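Local coordinates for p800 reaction center core protein (Heliobacterium modesticaldum, PDB 5V8K), which forms the membrane-spanning core of a homodimeric photosynthetic reaction center, holding bacteriochlorophylls, carotenoid and chlorophyll pigments and a [4Fe-4S] cluster used in light-driven charge separation, at residues E148-M156 against P162-A171; R307-L318 against W397-P407. All coordinates share one frame; numbering follows the deposited sequence.

Contact 1: residues E148-M156 against P162-A171. With GBF (Bacteriochlorophyll g), chain P.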
# COMPACT_ATOMS: atom_id res chain seq x y z
N GLU A 148 32.30 -35.79 17.12
CA GLU A 148 33.67 -36.23 16.86
C GLU A 148 34.67 -35.12 17.18
O GLU A 148 34.64 -34.05 16.53
CB GLU A 148 33.86 -36.65 15.40
CG GLU A 148 32.99 -37.81 14.92
CD GLU A 148 33.17 -38.09 13.42
OE1 GLU A 148 34.30 -37.94 12.92
OE2 GLU A 148 32.17 -38.44 12.75
N PRO A 149 35.58 -35.31 18.14
CA PRO A 149 36.67 -34.35 18.33
C PRO A 149 37.37 -34.08 17.01
O PRO A 149 37.61 -34.98 16.22
CB PRO A 149 37.59 -35.04 19.35
CG PRO A 149 36.67 -36.01 20.07
CD PRO A 149 35.68 -36.47 19.05
N THR A 150 37.67 -32.81 16.76
CA THR A 150 38.19 -32.43 15.45
C THR A 150 39.70 -32.65 15.33
O THR A 150 40.21 -32.81 14.21
CB THR A 150 37.84 -30.97 15.15
OG1 THR A 150 38.54 -30.08 16.02
CG2 THR A 150 36.32 -30.73 15.30
N GLY A 151 40.43 -32.69 16.45
CA GLY A 151 41.86 -32.51 16.40
C GLY A 151 42.19 -31.04 16.17
O GLY A 151 41.33 -30.17 16.19
N LEU A 152 43.48 -30.78 15.95
CA LEU A 152 44.00 -29.42 15.82
C LEU A 152 45.09 -29.44 14.77
O LEU A 152 46.06 -30.18 14.90
CB LEU A 152 44.55 -28.90 17.15
CG LEU A 152 44.95 -27.43 17.23
CD1 LEU A 152 43.78 -26.50 16.95
CD2 LEU A 152 45.56 -27.15 18.60
N SER A 153 44.94 -28.62 13.73
CA SER A 153 45.96 -28.52 12.68
C SER A 153 46.08 -27.06 12.25
O SER A 153 45.10 -26.31 12.27
CB SER A 153 45.62 -29.40 11.47
OG SER A 153 46.43 -29.05 10.36
N PHE A 154 47.29 -26.67 11.87
CA PHE A 154 47.54 -25.30 11.42
C PHE A 154 47.96 -25.26 9.95
O PHE A 154 48.65 -24.34 9.53
CB PHE A 154 48.57 -24.61 12.30
CG PHE A 154 48.11 -24.44 13.72
CD1 PHE A 154 47.32 -23.36 14.08
CD2 PHE A 154 48.45 -25.37 14.68
CE1 PHE A 154 46.89 -23.21 15.38
CE2 PHE A 154 48.02 -25.23 15.98
CZ PHE A 154 47.24 -24.15 16.33
N ASP A 155 47.53 -26.24 9.16
CA ASP A 155 47.81 -26.25 7.72
C ASP A 155 46.77 -25.37 7.02
O ASP A 155 45.80 -25.84 6.44
CB ASP A 155 47.81 -27.67 7.17
CG ASP A 155 48.24 -27.73 5.72
OD1 ASP A 155 48.79 -26.72 5.20
OD2 ASP A 155 48.03 -28.81 5.11
N MET A 156 47.02 -24.06 7.06
CA MET A 156 46.05 -23.09 6.58
C MET A 156 45.70 -23.29 5.10
O MET A 156 44.56 -23.06 4.70
CB MET A 156 46.58 -21.68 6.81
CG MET A 156 45.57 -20.59 6.52
SD MET A 156 46.31 -18.96 6.49
CE MET A 156 47.26 -18.94 8.01
N PRO A 162 38.02 -30.56 9.86
CA PRO A 162 37.68 -30.10 11.22
C PRO A 162 38.89 -29.62 11.99
O PRO A 162 38.79 -28.62 12.71
CB PRO A 162 37.02 -31.33 11.85
CG PRO A 162 36.44 -32.06 10.72
CD PRO A 162 37.43 -31.88 9.58
N ALA A 163 40.03 -30.29 11.84
CA ALA A 163 41.23 -29.91 12.59
C ALA A 163 41.76 -28.54 12.20
O ALA A 163 42.25 -27.81 13.07
CB ALA A 163 42.31 -30.96 12.39
N THR A 164 41.74 -28.18 10.91
CA THR A 164 42.24 -26.86 10.52
C THR A 164 41.25 -25.77 10.88
O THR A 164 41.65 -24.63 11.10
CB THR A 164 42.54 -26.77 9.01
OG1 THR A 164 41.34 -27.00 8.24
CG2 THR A 164 43.60 -27.76 8.62
N MET A 165 39.96 -26.10 10.92
CA MET A 165 38.98 -25.12 11.36
C MET A 165 39.14 -24.84 12.84
O MET A 165 38.95 -23.70 13.29
CB MET A 165 37.57 -25.61 11.04
CG MET A 165 36.50 -24.66 11.41
SD MET A 165 36.65 -23.09 10.53
CE MET A 165 35.98 -23.59 8.93
N ALA A 166 39.48 -25.87 13.63
CA ALA A 166 39.91 -25.64 15.00
C ALA A 166 41.17 -24.78 15.04
O ALA A 166 41.25 -23.84 15.84
CB ALA A 166 40.14 -26.98 15.71
N GLY A 167 42.16 -25.11 14.22
CA GLY A 167 43.35 -24.28 14.17
C GLY A 167 43.04 -22.83 13.83
O GLY A 167 43.67 -21.91 14.36
N ASN A 168 42.06 -22.61 12.94
CA ASN A 168 41.66 -21.25 12.58
C ASN A 168 41.22 -20.47 13.82
O ASN A 168 41.56 -19.29 13.96
CB ASN A 168 40.55 -21.28 11.55
CG ASN A 168 39.92 -19.92 11.33
OD1 ASN A 168 40.52 -19.05 10.70
ND2 ASN A 168 38.73 -19.72 11.87
N HIS A 169 40.50 -21.12 14.73
CA HIS A 169 40.04 -20.42 15.93
C HIS A 169 41.20 -20.10 16.86
O HIS A 169 41.33 -18.97 17.33
CB HIS A 169 38.99 -21.25 16.64
CG HIS A 169 37.70 -21.30 15.90
ND1 HIS A 169 37.52 -22.08 14.78
CD2 HIS A 169 36.54 -20.62 16.08
CE1 HIS A 169 36.29 -21.92 14.33
NE2 HIS A 169 35.68 -21.03 15.09
N VAL A 170 42.05 -21.09 17.12
CA VAL A 170 43.21 -20.89 17.97
C VAL A 170 44.10 -19.79 17.40
O VAL A 170 44.66 -18.97 18.14
CB VAL A 170 43.98 -22.21 18.13
CG1 VAL A 170 45.20 -22.04 19.03
CG2 VAL A 170 43.07 -23.28 18.69
N ALA A 171 44.22 -19.74 16.06
CA ALA A 171 45.06 -18.71 15.46
C ALA A 171 44.46 -17.34 15.70
O ALA A 171 45.17 -16.40 16.06
CB ALA A 171 45.25 -18.98 13.97
MG GBF P . 41.74 -18.89 8.67
CHA GBF P . 39.22 -19.32 6.28
CHB GBF P . 42.41 -22.09 8.56
CHC GBF P . 44.61 -18.02 10.42
CHD GBF P . 40.97 -15.39 8.52
NA GBF P . 40.98 -20.38 7.66
C1A GBF P . 39.96 -20.53 6.79
C2A GBF P . 40.20 -21.67 5.86
C3A GBF P . 40.72 -22.65 6.92
C4A GBF P . 41.40 -21.65 7.78
CMA GBF P . 39.72 -23.45 7.76
CAA GBF P . 41.28 -21.30 4.86
CBA GBF P . 41.32 -22.17 3.62
CGA GBF P . 42.39 -21.59 2.72
O1A GBF P . 43.20 -20.80 3.18
O2A GBF P . 42.57 -22.10 1.37
NB GBF P . 43.32 -19.94 9.37
C1B GBF P . 43.42 -21.27 9.30
C2B GBF P . 44.58 -21.65 9.96
C3B GBF P . 45.17 -20.49 10.46
C4B GBF P . 44.34 -19.44 10.08
CMB GBF P . 45.06 -23.09 10.11
CAB GBF P . 46.43 -20.32 11.23
CBB GBF P . 47.35 -21.23 11.47
NC GBF P . 42.57 -17.12 9.30
C1C GBF P . 43.70 -16.94 9.99
C2C GBF P . 44.23 -15.65 10.50
C3C GBF P . 43.08 -15.00 9.84
C4C GBF P . 42.17 -15.84 9.21
CMC GBF P . 44.17 -15.62 12.02
CAC GBF P . 42.86 -13.52 9.88
CBC GBF P . 43.81 -12.57 10.55
ND GBF P . 40.50 -17.61 7.74
C1D GBF P . 40.20 -16.34 7.70
C2D GBF P . 39.04 -15.76 6.73
C3D GBF P . 38.79 -17.05 6.29
C4D GBF P . 39.58 -18.10 6.83
CMD GBF P . 38.49 -14.41 6.47
CAD GBF P . 37.98 -17.65 5.21
OBD GBF P . 36.94 -17.28 4.58
CBD GBF P . 38.26 -19.11 5.17
CGD GBF P . 37.04 -19.96 5.44
O1D GBF P . 36.58 -20.09 6.55
O2D GBF P . 36.38 -20.69 4.40
CED GBF P . 35.11 -21.26 4.72
O HOH W 1 39.73 -33.67 11.64
O HOH W 2 42.75 -25.47 6.13
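Thr150 and Ser153 bring an irregular loop down onto Pro162, Ala163 and Thr164, the opening residues of helix 162-186, most of which is predicted to span the membrane, and the loop then runs on to a bacteriochlorophyll g. The one direct hydrogen bond between the two segments is Ser153 N to Ala163 O, 2.9 Å. Its donor stands above the carbonyl plane, while Gly167 N, the helical partner, reaches the same oxygen from the opposite face. Ser153 O turns toward the helix and takes a CA-H...O contact from Thr164 CA at 3.4 Å and another from Gly167 CA, where the lack of a side chain lets the carbonyl come in.

At Thr150, chi1 of 68° sets OG1 between the backbone N and the carbonyl carbon, from where it donates to Gly151 O at 2.8 Å, in the carbonyl plane and on a lone pair. The Thr150 and Pro162 side chains meet tightly, CB to CB at 3.4 Å, with Thr150 CG2 against Pro162 CB and OG1 beside Ala166 CB. An alanine here loses both CG2 and OG1, which would probably open a gap there and leave Gly151 O without this donor.

Leu152 leaves the backbone pointing away from the helix, but its end swings back: CD1 lies over Gly167 N and 3.7 Å from Val170 CG2. Phe154 does likewise, crossing Val170 at about a right angle, its CZ 4.0 Å from Val170 CG1. His169 ND1 donates to Met165 O, and its NE2 binds the magnesium of another bacteriochlorophyll g. Met156 lays its bent chain against a pyrrole of the first pigment. The vinyl-end carbon CBB of that bacteriochlorophyll meets the Phe154 ring at its edge, 3.4 Å from CD1.

Contact 2: residues R307-L318 against W397-P407. With GBF (Bacteriochlorophyll g), chain T.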
# COMPACT_ATOMS: atom_id res chain seq x y z
N ARG A 307 32.34 20.80 4.74
CA ARG A 307 31.41 20.24 3.77
C ARG A 307 29.97 20.45 4.21
O ARG A 307 29.08 20.63 3.36
CB ARG A 307 31.70 18.75 3.57
CG ARG A 307 32.94 18.49 2.78
CD ARG A 307 33.42 17.06 2.95
NE ARG A 307 34.49 16.78 1.99
CZ ARG A 307 35.22 15.68 2.00
NH1 ARG A 307 35.02 14.74 2.91
NH2 ARG A 307 36.17 15.52 1.08
N CYS A 308 29.70 20.38 5.51
CA CYS A 308 28.34 20.59 6.01
C CYS A 308 27.86 22.03 5.83
O CYS A 308 26.69 22.31 6.11
CB CYS A 308 28.24 20.22 7.48
SG CYS A 308 28.40 18.47 7.85
N TYR A 309 28.73 22.95 5.39
CA TYR A 309 28.31 24.30 5.05
C TYR A 309 28.51 24.63 3.58
O TYR A 309 28.15 25.74 3.16
CB TYR A 309 29.08 25.34 5.89
CG TYR A 309 28.63 25.36 7.33
CD1 TYR A 309 27.55 26.13 7.73
CD2 TYR A 309 29.28 24.61 8.30
CE1 TYR A 309 27.12 26.15 9.06
CE2 TYR A 309 28.88 24.62 9.63
CZ TYR A 309 27.79 25.39 10.00
OH TYR A 309 27.37 25.42 11.31
N ASP A 310 29.08 23.75 2.77
CA ASP A 310 29.48 24.10 1.42
C ASP A 310 28.43 23.59 0.43
O ASP A 310 28.37 22.39 0.16
CB ASP A 310 30.87 23.55 1.14
CG ASP A 310 31.27 23.68 -0.31
OD1 ASP A 310 30.43 24.05 -1.15
OD2 ASP A 310 32.44 23.38 -0.62
N HIS A 311 27.64 24.50 -0.13
CA HIS A 311 26.50 24.10 -0.96
C HIS A 311 26.94 23.50 -2.28
O HIS A 311 26.24 22.64 -2.82
CB HIS A 311 25.58 25.27 -1.25
CG HIS A 311 24.93 25.85 -0.04
ND1 HIS A 311 24.59 25.10 1.07
CD2 HIS A 311 24.54 27.12 0.23
CE1 HIS A 311 24.04 25.89 1.97
NE2 HIS A 311 23.99 27.11 1.49
N GLU A 312 28.10 23.88 -2.81
CA GLU A 312 28.53 23.23 -4.04
C GLU A 312 28.98 21.79 -3.77
O GLU A 312 28.70 20.90 -4.57
CB GLU A 312 29.61 24.05 -4.73
CG GLU A 312 29.35 24.26 -6.25
CD GLU A 312 28.04 25.05 -6.62
OE1 GLU A 312 27.42 25.69 -5.72
OE2 GLU A 312 27.63 25.03 -7.82
N PHE A 313 29.68 21.54 -2.66
CA PHE A 313 30.02 20.17 -2.32
C PHE A 313 28.75 19.33 -2.12
O PHE A 313 28.66 18.22 -2.64
CB PHE A 313 30.88 20.10 -1.06
CG PHE A 313 31.04 18.71 -0.55
CD1 PHE A 313 30.09 18.18 0.31
CD2 PHE A 313 32.08 17.90 -0.97
CE1 PHE A 313 30.18 16.86 0.77
CE2 PHE A 313 32.19 16.58 -0.52
CZ PHE A 313 31.23 16.07 0.36
N GLN A 314 27.75 19.87 -1.44
CA GLN A 314 26.53 19.14 -1.16
C GLN A 314 25.82 18.70 -2.43
O GLN A 314 25.33 17.55 -2.53
CB GLN A 314 25.62 20.02 -0.32
CG GLN A 314 26.12 20.20 1.09
CD GLN A 314 25.34 21.25 1.83
OE1 GLN A 314 24.92 22.27 1.25
NE2 GLN A 314 25.14 21.02 3.12
N LYS A 315 25.71 19.59 -3.41
CA LYS A 315 25.01 19.25 -4.65
C LYS A 315 25.81 18.27 -5.49
O LYS A 315 25.25 17.31 -6.02
CB LYS A 315 24.69 20.50 -5.46
CG LYS A 315 23.83 21.52 -4.75
CD LYS A 315 23.21 22.48 -5.74
CE LYS A 315 23.06 23.87 -5.21
NZ LYS A 315 24.30 24.66 -5.40
N LYS A 316 27.12 18.50 -5.64
CA LYS A 316 27.95 17.60 -6.43
C LYS A 316 27.93 16.20 -5.83
O LYS A 316 27.79 15.20 -6.54
CB LYS A 316 29.39 18.10 -6.49
CG LYS A 316 29.58 19.46 -7.09
CD LYS A 316 31.02 19.65 -7.53
CE LYS A 316 31.35 21.11 -7.84
NZ LYS A 316 32.85 21.28 -7.91
N PHE A 317 28.11 16.12 -4.51
CA PHE A 317 28.17 14.83 -3.85
C PHE A 317 26.83 14.12 -3.89
O PHE A 317 26.75 12.94 -4.26
CB PHE A 317 28.65 15.00 -2.42
CG PHE A 317 28.87 13.72 -1.73
CD1 PHE A 317 30.08 13.07 -1.83
CD2 PHE A 317 27.86 13.13 -1.02
CE1 PHE A 317 30.27 11.84 -1.19
CE2 PHE A 317 28.04 11.91 -0.40
CZ PHE A 317 29.25 11.28 -0.49
N LEU A 318 25.75 14.81 -3.51
CA LEU A 318 24.47 14.12 -3.57
C LEU A 318 24.07 13.79 -4.99
O LEU A 318 23.47 12.74 -5.23
CB LEU A 318 23.37 14.93 -2.89
CG LEU A 318 22.15 14.09 -2.52
CD1 LEU A 318 22.50 13.06 -1.49
CD2 LEU A 318 20.98 14.96 -1.99
N TRP A 397 23.17 10.11 3.02
CA TRP A 397 24.15 11.18 2.90
C TRP A 397 23.54 12.55 3.19
O TRP A 397 24.27 13.46 3.60
CB TRP A 397 24.82 11.15 1.53
CG TRP A 397 25.79 10.00 1.42
CD1 TRP A 397 25.63 8.88 0.65
CD2 TRP A 397 27.05 9.85 2.10
NE1 TRP A 397 26.71 8.06 0.79
CE2 TRP A 397 27.60 8.63 1.66
CE3 TRP A 397 27.76 10.63 3.02
CZ2 TRP A 397 28.82 8.14 2.15
CZ3 TRP A 397 29.00 10.15 3.48
CH2 TRP A 397 29.51 8.91 3.04
N ARG A 398 22.22 12.68 3.11
CA ARG A 398 21.58 13.91 3.57
C ARG A 398 21.59 14.04 5.10
O ARG A 398 21.77 15.14 5.62
CB ARG A 398 20.16 13.98 3.00
CG ARG A 398 20.11 14.23 1.46
CD ARG A 398 18.71 14.06 0.93
NE ARG A 398 17.81 15.12 1.36
CZ ARG A 398 16.59 15.30 0.86
NH1 ARG A 398 16.16 14.49 -0.09
NH2 ARG A 398 15.81 16.32 1.24
N MET A 399 21.40 12.92 5.83
CA MET A 399 21.63 12.90 7.28
C MET A 399 22.98 13.48 7.62
O MET A 399 23.11 14.33 8.51
CB MET A 399 21.55 11.46 7.84
CG MET A 399 20.18 10.93 8.15
SD MET A 399 20.25 9.34 9.11
CE MET A 399 20.74 8.11 7.92
N VAL A 400 24.01 13.02 6.91
CA VAL A 400 25.39 13.38 7.21
C VAL A 400 25.67 14.84 6.89
O VAL A 400 26.32 15.53 7.68
CB VAL A 400 26.34 12.44 6.45
CG1 VAL A 400 27.79 12.89 6.64
CG2 VAL A 400 26.14 11.01 6.90
N PHE A 401 25.23 15.33 5.72
CA PHE A 401 25.71 16.61 5.20
C PHE A 401 24.66 17.71 5.03
O PHE A 401 25.04 18.88 4.85
CB PHE A 401 26.39 16.40 3.83
CG PHE A 401 27.72 15.71 3.91
CD1 PHE A 401 28.73 16.19 4.74
CD2 PHE A 401 27.97 14.58 3.16
CE1 PHE A 401 29.98 15.56 4.82
CE2 PHE A 401 29.20 13.93 3.22
CZ PHE A 401 30.21 14.41 4.06
N PHE A 402 23.37 17.40 5.11
CA PHE A 402 22.30 18.37 4.95
C PHE A 402 21.56 18.74 6.24
O PHE A 402 20.53 19.43 6.17
CB PHE A 402 21.26 17.86 3.94
CG PHE A 402 21.71 17.90 2.49
CD1 PHE A 402 22.90 17.32 2.08
CD2 PHE A 402 20.87 18.44 1.52
CE1 PHE A 402 23.27 17.34 0.75
CE2 PHE A 402 21.24 18.44 0.19
CZ PHE A 402 22.44 17.88 -0.19
N SER A 403 22.00 18.28 7.40
CA SER A 403 21.16 18.35 8.58
C SER A 403 21.33 19.64 9.38
O SER A 403 20.51 19.93 10.25
CB SER A 403 21.41 17.13 9.47
OG SER A 403 20.79 15.99 8.90
N LYS A 404 22.32 20.46 9.05
CA LYS A 404 22.47 21.78 9.63
C LYS A 404 22.07 22.87 8.63
O LYS A 404 21.18 23.68 8.91
CB LYS A 404 23.91 21.96 10.09
CG LYS A 404 24.21 23.33 10.68
CD LYS A 404 23.58 23.49 12.02
CE LYS A 404 24.28 24.62 12.79
NZ LYS A 404 23.73 24.71 14.15
N VAL A 405 22.75 22.93 7.48
CA VAL A 405 22.34 23.82 6.41
C VAL A 405 22.37 23.05 5.10
O VAL A 405 22.99 21.99 4.98
CB VAL A 405 23.22 25.09 6.32
CG1 VAL A 405 23.17 25.89 7.60
CG2 VAL A 405 24.65 24.75 6.00
N SER A 406 21.60 23.54 4.15
CA SER A 406 21.52 22.94 2.83
C SER A 406 21.22 24.02 1.83
O SER A 406 20.91 25.17 2.21
CB SER A 406 20.44 21.85 2.79
OG SER A 406 19.16 22.45 2.79
N PRO A 407 21.32 23.74 0.54
CA PRO A 407 20.92 24.75 -0.45
C PRO A 407 19.48 25.18 -0.26
O PRO A 407 19.15 26.34 -0.53
CB PRO A 407 21.15 24.05 -1.79
CG PRO A 407 22.09 22.92 -1.49
CD PRO A 407 21.88 22.53 -0.10
MG GBF T . 30.65 5.28 7.43
CHA GBF T . 32.31 7.47 9.62
CHB GBF T . 28.48 7.68 6.77
CHC GBF T . 29.60 3.17 4.97
CHD GBF T . 33.22 2.86 8.26
NA GBF T . 30.44 7.15 8.04
C1A GBF T . 31.12 7.96 8.85
C2A GBF T . 30.81 9.41 8.90
C3A GBF T . 29.36 9.25 8.43
C4A GBF T . 29.43 7.95 7.71
CMA GBF T . 28.34 9.17 9.57
CAA GBF T . 31.76 10.25 8.01
CBA GBF T . 31.59 10.01 6.51
CGA GBF T . 32.50 10.96 5.76
O1A GBF T . 32.50 12.16 6.03
O2A GBF T . 32.86 10.55 4.41
NB GBF T . 29.31 5.49 5.91
C1B GBF T . 28.38 6.48 5.89
C2B GBF T . 27.54 6.25 4.83
C3B GBF T . 27.86 5.01 4.32
C4B GBF T . 28.91 4.49 5.11
CMB GBF T . 26.46 7.20 4.33
CAB GBF T . 27.15 4.49 3.15
CBB GBF T . 27.50 3.50 2.35
NC GBF T . 31.30 3.45 6.78
C1C GBF T . 30.74 2.73 5.81
C2C GBF T . 31.12 1.33 5.46
C3C GBF T . 32.20 1.42 6.44
C4C GBF T . 32.25 2.58 7.19
CMC GBF T . 30.02 0.36 5.95
CAC GBF T . 33.11 0.27 6.64
CBC GBF T . 33.00 -0.96 5.79
ND GBF T . 32.32 5.09 8.55
C1D GBF T . 33.24 4.18 8.90
C2D GBF T . 34.37 4.52 10.01
C3D GBF T . 33.85 5.81 10.14
C4D GBF T . 32.71 6.15 9.36
CMD GBF T . 35.51 3.80 10.62
CAD GBF T . 34.25 7.05 10.86
OBD GBF T . 35.07 7.25 11.82
CBD GBF T . 33.19 8.09 10.63
CGD GBF T . 32.36 8.40 11.84
O1D GBF T . 31.34 7.79 12.12
O2D GBF T . 32.74 9.43 12.76
CED GBF T . 32.63 9.09 14.14
C1 GBF T . 33.28 11.45 3.40
C2 GBF T . 32.88 10.81 2.09
C3 GBF T . 33.59 9.81 1.53
C4 GBF T . 34.84 9.29 2.18
C5 GBF T . 33.12 9.21 0.23
O HOH W 3 24.61 20.55 7.23
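An aromatic cluster beside a bacteriochlorophyll g pocket joins two antiparallel helices of the Photosystem I PsaA/PsaB family fold: the axes of segments 311-318 and 397-401 run at 167°, 11.2 Å apart at closest. Phe313, Phe401, Phe317 and Trp397 form a run of T-shaped pairs. The edge of Phe313 points at the face of Phe401, Phe313 CE1 3.9 Å from Phe401 CE2; Phe401 in turn presents its edge to the face of Phe317, and Phe317 drives CE2 down onto Trp397, 3.4 Å from CD2. Phe317 reaches the indole because chi1 of -174° swings its CG to the far side from the backbone N. The other indole face carries the pigment methyl CMB, 3.2 Å from Trp397 CE2. Cys308 SG lies at the edge of Phe401.

Next to Trp397, Arg398 turns away from the rings and forms a salt bridge to Glu548 of the second subunit at the dimer interface; NH2 also hydrogen-bonds Ser545 O of that subunit, and NH1 an 8(1)-hydroxy-chlorophyll aF. Leu318 CD2 packs on Arg398 CG and on Phe402 CZ.

Where helix 376-401 gives way to the loop, the amide of Gln314 is held at both ends. NE2 donates to Phe401 O at 2.8 Å and to Val405 O at 3.0 Å, both tilted from the amide plane, while OE1 receives His311 ND1; this fixes the amide's rotation. His311 NE2 bonds Thr410, and Pro407 CA sits over the imidazole face. One water lies 2.9 Å from each of Cys308 O, Phe401 O and Lys404 N, accepting from the last.

From the N terminus, the chain first reaches contact 1, where the loop after strand 147-148 doubles back within a few residues onto the helix it is about to enter, 162-186. It closes a short local loop. Contact 2 opens only afterwards: 78 residues, largely helical, separate 307-318 from 397-407, and they include most of helix 311-344 and of helix 376-401, so this contact joins the start of one membrane helix to the end of the other. The two contacts stand in series, neither nested nor crossed. Their centres are about 50 Å apart and their nearest atoms about 31 Å, yet each borders its own bacteriochlorophyll g; contact 2 also reaches the second subunit.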